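PDB 3BRS: periplasmic binding protein/LacI transcriptional regulator from Clostridium phytofermentans, which probably binds a sugar between two alpha/beta lobes and hands it to a membrane transporter, as periplasmic binding proteins of this family do. Local coordinates for residues I134-F139 with E165-C170; E239-Q244 with A275-D280. One frame throughout, in Å; residues are numbered along the deposited sequence.

Overall arrangement
Both contacts lie in one mixed six-stranded sheet, the core of one of the two alpha/beta lobes, and each joins an edge strand to its inner neighbour. Contact 1 pairs edge strand 164-169 with 133-138 in parallel; contact 2, at the far side of the sheet, pairs 240-243 with the antiparallel edge strand 275-278. Strands 191-196 and 219-224 run between them, so the contact centres stand 19 Å apart, and even the nearest atoms are about 7 Å apart. The chain completes contact 1 before contact 2 opens. In relatives the sugar binds between the lobes; neither contact is assigned a part in that site.

Contact 1: residues I134-F139 with E165-C170; sequences IGVISF and EAIYYC
Five backbone hydrogen bonds join 134-139 to 165-170, two parallel strands whose axes approach to 4.6 Å at 18°. The ladder alternates as parallel pairing requires: Ile134 O takes the N-H of Glu165, Val136 N gives to Ala166 O, Val136 O receives Tyr168 N at 2.7 Å in an almost straight bond (179° at the hydrogen), and Ser138 N gives to Tyr168 O. In these four the donor lies nearly along the C=O axis. The last rung differs, because Cys170 N reaches Ser138 O (2.9 Å) from above the carbonyl plane as the strands end. Ser138 O and Ile137 O each also accept a weak hydrogen bond from Ser201 OG. Ala166 N is buried without a partner. Gly135 and Ile137 turn their backbone bonds the other way, to strand 191-196 and Leu197 just beyond it.

On one face Val136 and Ile167 lie side by side, Val136 CB 3.8 Å from Ile167 CG2. Further along, Ser138 CB sits 3.5 Å from Tyr169 CD1, obliquely placed to the ring. Tyr169 CG is anti to its carbonyl carbon (chi1 -62°), and its OH hydrogen-bonds Glu150 of helix 144-157, the helix of this right-handed beta-alpha-beta crossover. On the other face, Ile137 CD1 meets Tyr168 CB at 3.6 Å, and both side chains pack against helix 174-187.

The chemistry is therefore divided: main-chain bonds set the register, mostly apolar side-chain contacts line both faces, and the phenol of Tyr169 ties the edge strand to its connecting helix.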
loop_
_atom_site.group_PDB
_atom_site.type_symbol
_atom_site.label_atom_id
_atom_site.label_comp_id
_atom_site.label_asym_id
_atom_site.label_seq_id
_atom_site.Cartn_x
_atom_site.Cartn_y
_atom_site.Cartn_z
ATOM N N ILE A 134 -13.759 13.250 12.023
ATOM C CA ILE A 134 -12.646 12.445 11.541
ATOM C C ILE A 134 -12.274 12.954 10.188
ATOM O O ILE A 134 -13.164 13.123 9.321
ATOM C CB ILE A 134 -13.025 10.854 11.434
ATOM C CG1 ILE A 134 -13.225 10.215 12.817
ATOM C CG2 ILE A 134 -11.979 10.051 10.628
ATOM C CD1 ILE A 134 -14.188 9.010 12.730
ATOM N N GLY A 135 -10.980 13.195 9.945
ATOM C CA GLY A 135 -10.624 13.485 8.548
ATOM C C GLY A 135 -9.736 12.390 8.034
ATOM O O GLY A 135 -8.872 11.861 8.763
ATOM N N VAL A 136 -9.914 12.053 6.760
ATOM C CA VAL A 136 -9.040 11.045 6.145
ATOM C C VAL A 136 -8.183 11.537 4.980
ATOM O O VAL A 136 -8.660 12.171 4.013
ATOM C CB VAL A 136 -9.849 9.872 5.598
ATOM C CG1 VAL A 136 -9.002 8.679 5.145
ATOM C CG2 VAL A 136 -10.885 9.419 6.616
ATOM N N ILE A 137 -6.908 11.213 5.058
ATOM C CA ILE A 137 -6.008 11.381 3.914
ATOM C C ILE A 137 -5.687 9.982 3.362
ATOM O O ILE A 137 -4.957 9.098 4.020
ATOM C CB ILE A 137 -4.683 12.106 4.237
ATOM C CG1 ILE A 137 -4.885 13.453 4.922
ATOM C CG2 ILE A 137 -3.875 12.321 2.870
ATOM C CD1 ILE A 137 -5.946 14.402 4.148
ATOM N N SER A 138 -6.228 9.786 2.160
ATOM C CA SER A 138 -5.924 8.629 1.337
ATOM C C SER A 138 -4.864 8.973 0.304
ATOM O O SER A 138 -4.355 10.112 0.225
ATOM C CB SER A 138 -7.158 8.043 0.693
ATOM O OG SER A 138 -6.848 6.712 0.289
ATOM N N PHE A 139 -4.497 7.952 -0.450
ATOM C CA PHE A 139 -3.470 8.034 -1.428
ATOM C C PHE A 139 -4.076 7.898 -2.862
ATOM O O PHE A 139 -4.672 8.868 -3.395
ATOM C CB PHE A 139 -2.316 7.068 -1.127
ATOM C CG PHE A 139 -2.680 5.606 -0.840
ATOM C CD1 PHE A 139 -3.310 5.242 0.375
ATOM C CD2 PHE A 139 -2.200 4.591 -1.653
ATOM C CE1 PHE A 139 -3.612 3.866 0.717
ATOM C CE2 PHE A 139 -2.439 3.210 -1.351
ATOM C CZ PHE A 139 -3.139 2.822 -0.118
ATOM N N GLU A 165 -15.623 13.208 8.103
ATOM C CA GLU A 165 -16.014 14.490 7.579
ATOM C C GLU A 165 -15.723 14.581 6.114
ATOM O O GLU A 165 -16.504 15.119 5.281
ATOM C CB GLU A 165 -15.182 15.524 8.293
ATOM C CG GLU A 165 -15.810 16.823 8.313
ATOM C CD GLU A 165 -16.762 17.017 9.453
ATOM O OE1 GLU A 165 -16.313 16.990 10.616
ATOM O OE2 GLU A 165 -17.936 17.311 9.157
ATOM N N ALA A 166 -14.558 14.057 5.795
ATOM C CA ALA A 166 -14.069 14.130 4.451
ATOM C C ALA A 166 -12.906 13.182 4.201
ATOM O O ALA A 166 -12.087 12.842 5.128
ATOM C CB ALA A 166 -13.686 15.569 4.105
ATOM N N ILE A 167 -12.831 12.786 2.937
ATOM C CA ILE A 167 -11.698 11.984 2.462
ATOM C C ILE A 167 -10.967 12.658 1.367
ATOM O O ILE A 167 -11.544 12.926 0.309
ATOM C CB ILE A 167 -12.025 10.532 2.023
ATOM C CG1 ILE A 167 -12.935 9.897 3.078
ATOM C CG2 ILE A 167 -10.688 9.745 1.912
ATOM C CD1 ILE A 167 -13.180 8.427 2.995
ATOM N N TYR A 168 -9.715 12.939 1.616
ATOM C CA TYR A 168 -8.833 13.660 0.616
ATOM C C TYR A 168 -7.844 12.648 0.023
ATOM O O TYR A 168 -7.208 11.887 0.787
ATOM C CB TYR A 168 -8.093 14.824 1.287
ATOM C CG TYR A 168 -7.201 15.618 0.357
ATOM C CD1 TYR A 168 -5.872 15.236 0.151
ATOM C CD2 TYR A 168 -7.676 16.734 -0.353
ATOM C CE1 TYR A 168 -5.024 15.910 -0.730
ATOM C CE2 TYR A 168 -6.799 17.443 -1.276
ATOM C CZ TYR A 168 -5.485 17.016 -1.462
ATOM O OH TYR A 168 -4.567 17.708 -2.350
ATOM N N TYR A 169 -7.651 12.671 -1.300
ATOM C CA TYR A 169 -6.733 11.701 -1.977
ATOM C C TYR A 169 -5.490 12.465 -2.394
ATOM O O TYR A 169 -5.565 13.261 -3.317
ATOM C CB TYR A 169 -7.467 11.022 -3.209
ATOM C CG TYR A 169 -8.729 10.213 -2.731
ATOM C CD1 TYR A 169 -8.639 8.838 -2.384
ATOM C CD2 TYR A 169 -9.973 10.852 -2.576
ATOM C CE1 TYR A 169 -9.778 8.151 -1.936
ATOM C CE2 TYR A 169 -11.102 10.160 -2.121
ATOM C CZ TYR A 169 -10.976 8.786 -1.804
ATOM O OH TYR A 169 -12.085 8.055 -1.319
ATOM N N CYS A 170 -4.372 12.225 -1.691
ATOM C CA CYS A 170 -3.073 12.792 -1.948
ATOM C C CYS A 170 -2.306 12.167 -3.037
ATOM O O CYS A 170 -1.197 12.706 -3.407
ATOM C CB CYS A 170 -2.197 12.743 -0.648
ATOM S SG CYS A 170 -1.371 11.131 -0.242
#

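Contact 2: residues E239-Q244 with A275-D280; sequences EAMVVQ and ALITKD
The strands of 239-244 and 275-280 run antiparallel, 159° between their directions and 4.7 Å apart at closest approach, with Met241-Ile277 and Val243-Ala275 as hydrogen-bonded pairs and Ala240-Thr278 and Val242-Leu276 as non-hydrogen-bonded pairs. Each hydrogen-bonded pair is closed by two reciprocal bonds; the straightest is Ile277 N to Met241 O, 2.9 Å long and 177° at the hydrogen, with the donor in the carbonyl plane. A fifth bond, Lys279 N to Glu239 O, is nearly as straight at the hydrogen but arrives above the carbonyl plane, where both segments leave the ladder.

On the face bearing Ala240, Val242 and Leu276, the Leu276 side chain extends with CG anti to its backbone N (chi1 175°) and crosses Val242 obliquely. Its CD1 branch touches Val242 CG2 at 3.8 Å and stands 4.1 Å from Ala240 CB, so one methyl serves two residues of the inner strand. Thr278 OG1 lies 3.7 Å from the Ala240 methyl. Helix 113-127 covers this side, with Val123 against Ala240 and Leu276 and Ile120 against Val242.

On the reverse face, Val243 CG2, the branch anti to the carbonyl carbon, comes 4.0 Å from Ile277 CD1 in another oblique crossing, and Met227 packs on both residues. Met241 runs its thioether away from the partner strand toward Cys222 and Asp224. Beyond the last pair, Glu239 and Lys279 meet through their CB atoms at 3.9 Å.

The hydrogen bonding between the two strands is thus all main-chain, and the side chains contribute mainly hydrocarbon contacts, which hold the last strand, 275-278, as the antiparallel edge of the sheet against 240-243.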
loop_
_atom_site.group_PDB
_atom_site.type_symbol
_atom_site.label_atom_id
_atom_site.label_comp_id
_atom_site.label_asym_id
_atom_site.label_seq_id
_atom_site.Cartn_x
_atom_site.Cartn_y
_atom_site.Cartn_z
ATOM N N GLU A 239 -0.879 8.343 17.361
ATOM C CA GLU A 239 -1.142 7.469 18.476
ATOM C C GLU A 239 -1.600 5.976 18.286
ATOM O O GLU A 239 -1.689 5.203 19.236
ATOM C CB GLU A 239 -1.612 8.207 19.703
ATOM C CG GLU A 239 -2.790 9.025 19.492
ATOM C CD GLU A 239 -3.935 8.135 19.244
ATOM O OE1 GLU A 239 -4.443 8.154 18.100
ATOM O OE2 GLU A 239 -4.332 7.410 20.192
ATOM N N ALA A 240 -1.791 5.571 17.055
ATOM C CA ALA A 240 -1.728 4.169 16.749
ATOM C C ALA A 240 -1.231 4.025 15.352
ATOM O O ALA A 240 -1.469 4.901 14.506
ATOM C CB ALA A 240 -3.078 3.515 16.913
ATOM N N MET A 241 -0.546 2.920 15.061
ATOM C CA MET A 241 -0.233 2.637 13.654
ATOM C C MET A 241 -0.280 1.135 13.371
ATOM O O MET A 241 0.164 0.287 14.261
ATOM C CB MET A 241 1.124 3.203 13.232
ATOM C CG MET A 241 2.406 2.711 13.936
ATOM S SD MET A 241 4.010 3.396 13.258
ATOM C CE MET A 241 3.640 5.146 13.314
ATOM N N VAL A 242 -0.851 0.799 12.181
ATOM C CA VAL A 242 -0.806 -0.535 11.620
ATOM C C VAL A 242 0.487 -0.574 10.731
ATOM O O VAL A 242 0.746 0.295 9.906
ATOM C CB VAL A 242 -2.074 -0.948 10.840
ATOM C CG1 VAL A 242 -1.927 -2.405 10.393
ATOM C CG2 VAL A 242 -3.361 -0.844 11.722
ATOM N N VAL A 243 1.307 -1.577 10.953
ATOM C CA VAL A 243 2.627 -1.683 10.330
ATOM C C VAL A 243 2.548 -2.923 9.467
ATOM O O VAL A 243 1.984 -3.937 9.929
ATOM C CB VAL A 243 3.616 -1.932 11.518
ATOM C CG1 VAL A 243 4.872 -2.545 11.038
ATOM C CG2 VAL A 243 3.835 -0.666 12.240
ATOM N N GLN A 244 3.056 -2.886 8.232
ATOM C CA GLN A 244 2.991 -4.070 7.387
ATOM C C GLN A 244 4.325 -4.806 7.441
ATOM O O GLN A 244 5.178 -4.453 8.260
ATOM C CB GLN A 244 2.686 -3.683 5.918
ATOM C CG GLN A 244 1.433 -2.839 5.813
ATOM C CD GLN A 244 1.241 -2.354 4.440
ATOM O OE1 GLN A 244 0.865 -3.120 3.570
ATOM N NE2 GLN A 244 1.551 -1.085 4.203
ATOM N N ALA A 275 0.732 -5.578 12.061
ATOM C CA ALA A 275 0.482 -5.422 13.498
ATOM C C ALA A 275 -0.007 -4.018 13.857
ATOM O O ALA A 275 0.361 -3.058 13.223
ATOM C CB ALA A 275 1.725 -5.779 14.334
ATOM N N LEU A 276 -0.826 -3.926 14.887
ATOM C CA LEU A 276 -1.287 -2.648 15.419
ATOM C C LEU A 276 -0.508 -2.330 16.723
ATOM O O LEU A 276 -0.602 -3.095 17.698
ATOM C CB LEU A 276 -2.769 -2.709 15.770
ATOM C CG LEU A 276 -3.413 -1.485 16.450
ATOM C CD1 LEU A 276 -3.567 -0.339 15.480
ATOM C CD2 LEU A 276 -4.787 -1.792 16.960
ATOM N N ILE A 277 0.171 -1.165 16.715
ATOM C CA ILE A 277 0.848 -0.618 17.840
ATOM C C ILE A 277 0.208 0.695 18.265
ATOM O O ILE A 277 -0.194 1.488 17.459
ATOM C CB ILE A 277 2.327 -0.317 17.523
ATOM C CG1 ILE A 277 2.803 -1.053 16.287
ATOM C CG2 ILE A 277 3.186 -0.773 18.730
ATOM C CD1 ILE A 277 4.307 -1.052 16.167
ATOM N N THR A 278 0.247 0.993 19.546
ATOM C CA THR A 278 -0.684 1.936 20.098
ATOM C C THR A 278 0.092 2.635 21.201
ATOM O O THR A 278 0.884 1.980 21.891
ATOM C CB THR A 278 -1.898 1.058 20.672
ATOM O OG1 THR A 278 -3.048 1.208 19.815
ATOM C CG2 THR A 278 -2.231 1.365 22.037
ATOM N N LYS A 279 -0.093 3.953 21.302
ATOM C CA LYS A 279 0.554 4.758 22.288
ATOM C C LYS A 279 -0.424 4.975 23.422
ATOM O O LYS A 279 -1.535 5.453 23.208
ATOM C CB LYS A 279 0.967 6.079 21.690
ATOM C CG LYS A 279 1.339 7.120 22.684
ATOM C CD LYS A 279 2.484 7.962 22.179
ATOM C CE LYS A 279 2.908 8.939 23.262
ATOM N NZ LYS A 279 4.354 9.253 23.149
ATOM N N ASP A 280 0.038 4.701 24.640
ATOM C CA ASP A 280 -0.842 4.484 25.749
ATOM C C ASP A 280 -0.467 5.368 26.957
ATOM O O ASP A 280 -0.912 5.141 28.106
ATOM C CB ASP A 280 -0.772 2.987 26.060
ATOM C CG ASP A 280 -2.136 2.367 26.339
ATOM O OD1 ASP A 280 -2.910 2.078 25.375
ATOM O OD2 ASP A 280 -2.396 2.135 27.544
#